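Local coordinates for protein CMP-sialic acid transporter 1 (Zea mays, PDB 6I1R) that probably carries CMP-sialic acid from the cytoplasm into the Golgi as an antiporter against CMP, and is captured here outward-facing with CMP bound, at residues V72-V77 against G177-Y182. The protein carries 5 engineered substitutions. Residues are numbered along the deposited sequence; the frame is centred on the assembly and turned at random.
Sequences VRLYVV and GVYTEY
Val77 lies over one face of the Tyr179 ring, and this pair is the tight part of the contact. Val77 CG1 makes a CH-pi contact, 4.0 Å from the centroid of the Tyr179 ring and 22° off the ring normal, displaced toward the rim on the CD2-CE2 side. Val77 CB follows along the same side, 3.6 Å from Tyr179 CE2, while CG2 reaches toward the hydroxyl end. With CG anti to the backbone N (chi1 -166°), the tyrosine extends across the gap between two backbones whose closest CA atoms, those of Val77 and Tyr179, are still 8.0 Å apart. The carbonyl O of Leu74 sits at the ring edge, in its plane, 3.6 Å from Tyr179 CE2. Beyond it the leucine side chain crosses the tyrosine at about a right angle, with Leu74 CG 3.5 Å from Tyr179 OH; no hydrogen bond joins the two segments. The contact joins the 3-10 turn 73-75 and the following helical residue Val77 to the C-terminal part of helix 160-186 in the helical bundle of this nucleotide-sugar transporter, a member of the DMT clan. The Val77 side chain is about 10 Å from the bound CMP, so this is packing between helices outside the nucleotide pocket. Tyr182 sets its CD2 3.5 Å above the plane of the Tyr179 ring, so the ring lies between Val77 on one face and the Tyr182 side chain, offset toward the rim, on the other. The packing slackens toward Tyr182: Leu74 CD2 approaches its ring obliquely, 4.2 Å from Tyr182 OH. All four touching residues remain partly exposed. Tyr75, buried, packs on Gln194 and Gln197 of helix 191-216 and on Leu183, which Leu74 also touches.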
ATOM      1  N   VAL B  72     -15.672  35.227   2.115  1.00 85.64           N
ATOM      2  CA  VAL B  72     -14.539  34.477   1.548  1.00 84.30           C
ATOM      3  C   VAL B  72     -14.012  33.489   2.599  1.00 82.78           C
ATOM      4  O   VAL B  72     -13.725  32.337   2.279  1.00 81.65           O
ATOM      5  CB  VAL B  72     -13.421  35.416   1.044  1.00 84.16           C
ATOM      6  CG1 VAL B  72     -12.177  34.645   0.623  1.00 83.44           C
ATOM      7  CG2 VAL B  72     -13.897  36.309  -0.094  1.00 84.18           C
ATOM      8  N   ARG B  73     -13.915  33.936   3.851  1.00 81.85           N
ATOM      9  CA  ARG B  73     -13.316  33.144   4.940  1.00 80.98           C
ATOM     10  C   ARG B  73     -14.109  31.853   5.195  1.00 78.20           C
ATOM     11  O   ARG B  73     -13.580  30.921   5.796  1.00 77.03           O
ATOM     12  CB  ARG B  73     -13.269  33.970   6.231  1.00 82.05           C
ATOM     13  CG  ARG B  73     -14.633  34.163   6.880  1.00 83.21           C
ATOM     14  CD  ARG B  73     -14.782  35.405   7.733  1.00 85.38           C
ATOM     15  NE  ARG B  73     -14.587  35.221   9.154  1.00 86.89           N
ATOM     16  CZ  ARG B  73     -14.073  36.118   9.990  1.00 88.83           C
ATOM     17  NH1 ARG B  73     -13.591  35.699  11.146  1.00 89.11           N
ATOM     18  NH2 ARG B  73     -14.020  37.403   9.684  1.00 90.14           N
ATOM     19  N   LEU B  74     -15.372  31.802   4.772  1.00 75.67           N
ATOM     20  CA  LEU B  74     -16.234  30.644   5.053  1.00 75.28           C
ATOM     21  C   LEU B  74     -15.810  29.424   4.221  1.00 75.15           C
ATOM     22  O   LEU B  74     -16.172  28.299   4.564  1.00 76.00           O
ATOM     23  CB  LEU B  74     -17.697  31.012   4.778  1.00 74.61           C
ATOM     24  CG  LEU B  74     -18.521  31.394   6.006  1.00 73.86           C
ATOM     25  CD1 LEU B  74     -17.931  32.607   6.707  1.00 74.83           C
ATOM     26  CD2 LEU B  74     -19.971  31.649   5.623  1.00 73.74           C
ATOM     27  N   TYR B  75     -15.043  29.627   3.151  1.00 73.82           N
ATOM     28  CA  TYR B  75     -14.609  28.511   2.299  1.00 72.58           C
ATOM     29  C   TYR B  75     -13.477  27.719   2.971  1.00 73.06           C
ATOM     30  O   TYR B  75     -13.042  26.698   2.430  1.00 74.57           O
ATOM     31  CB  TYR B  75     -14.201  29.025   0.915  1.00 70.81           C
ATOM     32  CG  TYR B  75     -15.360  29.483   0.065  1.00 69.15           C
ATOM     33  CD1 TYR B  75     -15.844  30.779   0.155  1.00 68.39           C
ATOM     34  CD2 TYR B  75     -15.983  28.620  -0.821  1.00 68.23           C
ATOM     35  CE1 TYR B  75     -16.911  31.208  -0.619  1.00 68.31           C
ATOM     36  CE2 TYR B  75     -17.050  29.033  -1.602  1.00 67.69           C
ATOM     37  CZ  TYR B  75     -17.517  30.332  -1.501  1.00 67.72           C
ATOM     38  OH  TYR B  75     -18.569  30.749  -2.263  1.00 66.46           O
ATOM     39  N   VAL B  76     -13.011  28.163   4.139  1.00 73.59           N
ATOM     40  CA  VAL B  76     -11.987  27.430   4.894  1.00 74.26           C
ATOM     41  C   VAL B  76     -12.623  26.159   5.476  1.00 74.45           C
ATOM     42  O   VAL B  76     -11.998  25.098   5.494  1.00 74.23           O
ATOM     43  CB  VAL B  76     -11.363  28.292   6.014  1.00 75.11           C
ATOM     44  CG1 VAL B  76     -10.262  27.545   6.754  1.00 76.15           C
ATOM     45  CG2 VAL B  76     -10.831  29.624   5.505  1.00 76.10           C
ATOM     46  N   VAL B  77     -13.875  26.280   5.917  1.00 73.97           N
ATOM     47  CA  VAL B  77     -14.509  25.287   6.796  1.00 72.31           C
ATOM     48  C   VAL B  77     -14.410  23.887   6.172  1.00 71.08           C
ATOM     49  O   VAL B  77     -13.901  22.974   6.820  1.00 72.23           O
ATOM     50  CB  VAL B  77     -15.964  25.676   7.134  1.00 71.91           C
ATOM     51  CG1 VAL B  77     -16.709  24.556   7.848  1.00 71.67           C
ATOM     52  CG2 VAL B  77     -16.024  26.959   7.951  1.00 71.52           C
ATOM     53  N   GLY B 177     -19.718  17.916   2.828  1.00 62.66           N
ATOM     54  CA  GLY B 177     -20.535  18.025   1.625  1.00 61.41           C
ATOM     55  C   GLY B 177     -21.711  18.968   1.816  1.00 60.06           C
ATOM     56  O   GLY B 177     -21.976  19.815   0.965  1.00 58.57           O
ATOM     57  N   VAL B 178     -22.416  18.828   2.936  1.00 60.54           N
ATOM     58  CA  VAL B 178     -23.606  19.647   3.189  1.00 60.98           C
ATOM     59  C   VAL B 178     -23.181  21.110   3.367  1.00 60.45           C
ATOM     60  O   VAL B 178     -23.877  22.005   2.885  1.00 60.04           O
ATOM     61  CB  VAL B 178     -24.431  19.123   4.385  1.00 61.20           C
ATOM     62  CG1 VAL B 178     -25.066  20.240   5.201  1.00 61.52           C
ATOM     63  CG2 VAL B 178     -25.495  18.134   3.927  1.00 60.94           C
ATOM     64  N   TYR B 179     -22.055  21.362   4.032  1.00 59.95           N
ATOM     65  CA  TYR B 179     -21.625  22.746   4.221  1.00 61.07           C
ATOM     66  C   TYR B 179     -21.215  23.359   2.877  1.00 60.64           C
ATOM     67  O   TYR B 179     -21.456  24.542   2.644  1.00 61.00           O
ATOM     68  CB  TYR B 179     -20.482  22.871   5.230  1.00 62.12           C
ATOM     69  CG  TYR B 179     -20.262  24.295   5.678  1.00 62.79           C
ATOM     70  CD1 TYR B 179     -21.112  24.883   6.600  1.00 63.75           C
ATOM     71  CD2 TYR B 179     -19.245  25.071   5.148  1.00 62.75           C
ATOM     72  CE1 TYR B 179     -20.941  26.195   7.009  1.00 64.04           C
ATOM     73  CE2 TYR B 179     -19.060  26.386   5.543  1.00 63.53           C
ATOM     74  CZ  TYR B 179     -19.911  26.950   6.478  1.00 64.21           C
ATOM     75  OH  TYR B 179     -19.742  28.244   6.879  1.00 65.44           O
ATOM     76  N   THR B 180     -20.603  22.561   2.004  1.00 60.26           N
ATOM     77  CA  THR B 180     -20.217  23.033   0.674  1.00 60.38           C
ATOM     78  C   THR B 180     -21.467  23.523  -0.071  1.00 60.68           C
ATOM     79  O   THR B 180     -21.488  24.646  -0.576  1.00 60.22           O
ATOM     80  CB  THR B 180     -19.460  21.947  -0.101  1.00 60.70           C
ATOM     81  OG1 THR B 180     -18.302  21.595   0.658  1.00 61.12           O
ATOM     82  CG2 THR B 180     -19.041  22.384  -1.489  1.00 60.85           C
ATOM     83  N   GLU B 181     -22.503  22.687  -0.112  1.00 61.34           N
ATOM     84  CA  GLU B 181     -23.772  23.047  -0.758  1.00 60.87           C
ATOM     85  C   GLU B 181     -24.273  24.383  -0.199  1.00 61.19           C
ATOM     86  O   GLU B 181     -24.704  25.259  -0.956  1.00 60.90           O
ATOM     87  CB  GLU B 181     -24.824  21.956  -0.546  1.00 60.52           C
ATOM     88  CG  GLU B 181     -26.173  22.287  -1.163  1.00 61.47           C
ATOM     89  CD  GLU B 181     -27.077  21.097  -1.432  1.00 62.22           C
ATOM     90  OE1 GLU B 181     -26.708  19.970  -1.046  1.00 63.31           O
ATOM     91  OE2 GLU B 181     -28.155  21.301  -2.022  1.00 61.51           O
ATOM     92  N   TYR B 182     -24.220  24.522   1.124  1.00 60.26           N
ATOM     93  CA  TYR B 182     -24.602  25.771   1.778  1.00 60.03           C
ATOM     94  C   TYR B 182     -23.842  26.932   1.124  1.00 59.95           C
ATOM     95  O   TYR B 182     -24.461  27.901   0.691  1.00 61.34           O
ATOM     96  CB  TYR B 182     -24.367  25.687   3.289  1.00 59.94           C
ATOM     97  CG  TYR B 182     -24.278  27.016   3.998  1.00 59.32           C
ATOM     98  CD1 TYR B 182     -25.393  27.826   4.141  1.00 59.70           C
ATOM     99  CD2 TYR B 182     -23.081  27.464   4.531  1.00 59.22           C
ATOM    100  CE1 TYR B 182     -25.322  29.048   4.792  1.00 59.60           C
ATOM    101  CE2 TYR B 182     -22.992  28.683   5.185  1.00 59.59           C
ATOM    102  CZ  TYR B 182     -24.116  29.478   5.315  1.00 59.22           C
ATOM    103  OH  TYR B 182     -24.038  30.681   5.956  1.00 59.29           O
TER